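Long-range contact in C-1-tetrahydrofolate synthase, cytoplasmic, putative (Trypanosoma brucei, PDB 4CJX), which probably acts as a bifunctional methylenetetrahydrofolate dehydrogenase (NADP+) and methenyltetrahydrofolate cyclohydrolase in one-carbon metabolism: residues 23-28 and 287-292. Sequence-based numbering, arbitrary orientation.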
ATOM      1  N   PRO B  23      -6.884  38.149   5.068  1.00 49.99           N
ATOM      2  CA  PRO B  23      -6.536  36.816   5.555  1.00 46.56           C
ATOM      3  C   PRO B  23      -5.600  36.059   4.615  1.00 43.14           C
ATOM      4  O   PRO B  23      -5.663  36.210   3.387  1.00 43.81           O
ATOM      5  CB  PRO B  23      -7.900  36.103   5.655  1.00 47.01           C
ATOM      6  CG  PRO B  23      -8.824  36.896   4.803  1.00 49.33           C
ATOM      7  CD  PRO B  23      -8.347  38.309   4.969  1.00 51.32           C
ATOM      8  N   GLU B  24      -4.724  35.269   5.221  1.00 39.57           N
ATOM      9  CA  GLU B  24      -3.788  34.427   4.512  1.00 36.54           C
ATOM     10  C   GLU B  24      -3.575  33.201   5.337  1.00 33.23           C
ATOM     11  O   GLU B  24      -3.914  33.192   6.524  1.00 32.77           O
ATOM     12  CB  GLU B  24      -2.441  35.115   4.395  1.00 37.30           C
ATOM     13  CG  GLU B  24      -2.455  36.417   3.636  1.00 39.80           C
ATOM     14  CD  GLU B  24      -1.090  36.753   3.092  1.00 40.49           C
ATOM     15  OE1 GLU B  24      -0.083  36.088   3.466  1.00 39.43           O
ATOM     16  OE2 GLU B  24      -1.028  37.684   2.276  1.00 42.91           O
ATOM     17  N   ALA B  25      -2.948  32.202   4.718  1.00 30.42           N
ATOM     18  CA  ALA B  25      -2.674  30.938   5.364  1.00 27.93           C
ATOM     19  C   ALA B  25      -1.812  31.106   6.591  1.00 27.06           C
ATOM     20  O   ALA B  25      -0.900  31.936   6.636  1.00 27.21           O
ATOM     21  CB  ALA B  25      -1.995  29.975   4.402  1.00 26.70           C
ATOM     22  N   VAL B  26      -2.079  30.258   7.577  1.00 25.84           N
ATOM     23  CA  VAL B  26      -1.149  30.065   8.664  1.00 25.07           C
ATOM     24  C   VAL B  26       0.053  29.296   8.102  1.00 23.75           C
ATOM     25  O   VAL B  26      -0.111  28.211   7.517  1.00 22.64           O
ATOM     26  CB  VAL B  26      -1.810  29.266   9.801  1.00 24.67           C
ATOM     27  CG1 VAL B  26      -0.773  28.741  10.792  1.00 23.94           C
ATOM     28  CG2 VAL B  26      -2.880  30.104  10.476  1.00 26.18           C
ATOM     29  N   VAL B  27       1.256  29.836   8.297  1.00 23.93           N
ATOM     30  CA  VAL B  27       2.458  29.152   7.887  1.00 23.05           C
ATOM     31  C   VAL B  27       2.922  28.296   9.077  1.00 22.52           C
ATOM     32  O   VAL B  27       3.332  28.811  10.102  1.00 23.04           O
ATOM     33  CB  VAL B  27       3.598  30.107   7.477  1.00 23.87           C
ATOM     34  CG1 VAL B  27       4.841  29.316   7.080  1.00 22.89           C
ATOM     35  CG2 VAL B  27       3.169  31.032   6.351  1.00 25.04           C
ATOM     36  N   ILE B  28       2.837  26.993   8.946  1.00 21.67           N
ATOM     37  CA  ILE B  28       3.260  26.123  10.025  1.00 21.62           C
ATOM     38  C   ILE B  28       4.789  26.040  10.073  1.00 21.68           C
ATOM     39  O   ILE B  28       5.436  25.706   9.081  1.00 21.04           O
ATOM     40  CB  ILE B  28       2.697  24.712   9.881  1.00 20.73           C
ATOM     41  CG1 ILE B  28       1.168  24.743  10.017  1.00 21.46           C
ATOM     42  CG2 ILE B  28       3.302  23.809  10.947  1.00 20.32           C
ATOM     43  CD1 ILE B  28       0.473  23.529   9.440  1.00 20.89           C
ATOM     44  N   ALA B 287      -5.829  27.746   4.072  1.00 15.52           N
ATOM     45  CA  ALA B 287      -5.935  28.042   5.488  1.00 16.06           C
ATOM     46  C   ALA B 287      -4.612  27.776   6.185  1.00 15.37           C
ATOM     47  O   ALA B 287      -4.240  28.492   7.112  1.00 16.02           O
ATOM     48  CB  ALA B 287      -7.074  27.264   6.143  1.00 16.42           C
ATOM     49  N   TYR B 288      -3.934  26.719   5.756  1.00 14.51           N
ATOM     50  CA  TYR B 288      -2.639  26.311   6.312  1.00 14.26           C
ATOM     51  C   TYR B 288      -1.697  25.904   5.183  1.00 13.59           C
ATOM     52  O   TYR B 288      -2.105  25.304   4.195  1.00 13.39           O
ATOM     53  CB  TYR B 288      -2.785  25.112   7.262  1.00 14.12           C
ATOM     54  CG  TYR B 288      -3.654  25.340   8.450  1.00 14.68           C
ATOM     55  CD1 TYR B 288      -3.151  25.946   9.590  1.00 15.39           C
ATOM     56  CD2 TYR B 288      -4.976  24.944   8.447  1.00 14.77           C
ATOM     57  CE1 TYR B 288      -3.952  26.152  10.702  1.00 16.33           C
ATOM     58  CE2 TYR B 288      -5.786  25.159   9.548  1.00 15.73           C
ATOM     59  CZ  TYR B 288      -5.270  25.748  10.680  1.00 16.42           C
ATOM     60  OH  TYR B 288      -6.075  25.972  11.771  1.00 17.19           O
ATOM     61  N   ILE B 289      -0.429  26.203   5.365  1.00 13.98           N
ATOM     62  CA  ILE B 289       0.587  25.845   4.402  1.00 13.68           C
ATOM     63  C   ILE B 289       1.927  25.657   5.127  1.00 13.84           C
ATOM     64  O   ILE B 289       2.147  26.247   6.176  1.00 13.82           O
ATOM     65  CB  ILE B 289       0.679  26.920   3.320  1.00 13.83           C
ATOM     66  CG1 ILE B 289       1.574  26.458   2.169  1.00 13.51           C
ATOM     67  CG2 ILE B 289       1.220  28.221   3.906  1.00 14.47           C
ATOM     68  CD1 ILE B 289       1.434  27.315   0.921  1.00 13.70           C
ATOM     69  N   THR B 290       2.795  24.803   4.584  1.00 13.94           N
ATOM     70  CA  THR B 290       4.140  24.668   5.119  1.00 14.64           C
ATOM     71  C   THR B 290       5.181  25.160   4.112  1.00 15.01           C
ATOM     72  O   THR B 290       5.060  24.879   2.902  1.00 15.14           O
ATOM     73  CB  THR B 290       4.502  23.233   5.487  1.00 14.89           C
ATOM     74  OG1 THR B 290       4.510  22.427   4.301  1.00 14.93           O
ATOM     75  CG2 THR B 290       3.535  22.662   6.508  1.00 15.13           C
ATOM     76  N   PRO B 291       6.235  25.850   4.609  1.00 15.40           N
ATOM     77  CA  PRO B 291       7.262  26.398   3.773  1.00 15.79           C
ATOM     78  C   PRO B 291       8.362  25.376   3.506  1.00 15.89           C
ATOM     79  O   PRO B 291       8.497  24.384   4.226  1.00 15.61           O
ATOM     80  CB  PRO B 291       7.811  27.534   4.633  1.00 16.54           C
ATOM     81  CG  PRO B 291       7.755  26.976   6.019  1.00 16.66           C
ATOM     82  CD  PRO B 291       6.562  26.043   6.033  1.00 16.13           C
ATOM     83  N   VAL B 292       9.133  25.651   2.466  1.00 16.25           N
ATOM     84  CA  VAL B 292      10.313  24.891   2.107  1.00 16.68           C
ATOM     85  C   VAL B 292      11.438  25.877   1.806  1.00 18.04           C
ATOM     86  O   VAL B 292      11.314  26.670   0.876  1.00 18.23           O
ATOM     87  CB  VAL B 292      10.062  24.047   0.849  1.00 15.91           C
ATOM     88  CG1 VAL B 292      11.369  23.463   0.339  1.00 16.19           C
ATOM     89  CG2 VAL B 292       9.043  22.932   1.146  1.00 15.81           C
TER
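V26 and I28 join A287 and I289 through a parallel ladder of three backbone hydrogen bonds. V26 N donates to A287 O at 2.8 Å, coming in 39° above the plane of that carbonyl. I289 N returns a bond to V26 O at 3.0 Å. I28 N then reaches I289 O, also at 3.0 Å, and these last two donors approach almost in line with the carbonyl. The CA-H groups of Y288 and V27 add contacts to V26 O and I289 O, so each of these oxygens receives an N-H and a CA-H from across the pair.

Burial marks the enclosed parts, A25 against I289 and I28 against T290, all four residues being buried. With chi1 at -170°, I289 carries CG1 away from its own N and brings CG2 to A25 CB, 3.7 Å off, while the rest of its side chain turns toward F279 and A282 of helix 279-282. I28 CB rests 4.0 Å from T290 CG2. V27, partly exposed, lays CG1 against the P291 ring, 3.8 Å from CD.

The solvent side is V26, an exposed residue, running alongside the partly exposed Y288 ring, although V26 CB and Y288 CD1 meet closely at 3.6 Å.

Strand 26-27 forms one edge of the six-stranded parallel sheet within this chain, adding an N-terminal strand to the NAD(P)-binding domain, and strand 288-289 bonds onward to strand 253-256. T290 OG1 accepts a hydrogen bond from D256 N. F279 also packs on V27 and P291, while L174 and S178 of helix 166-178 back I28 on the opposite face.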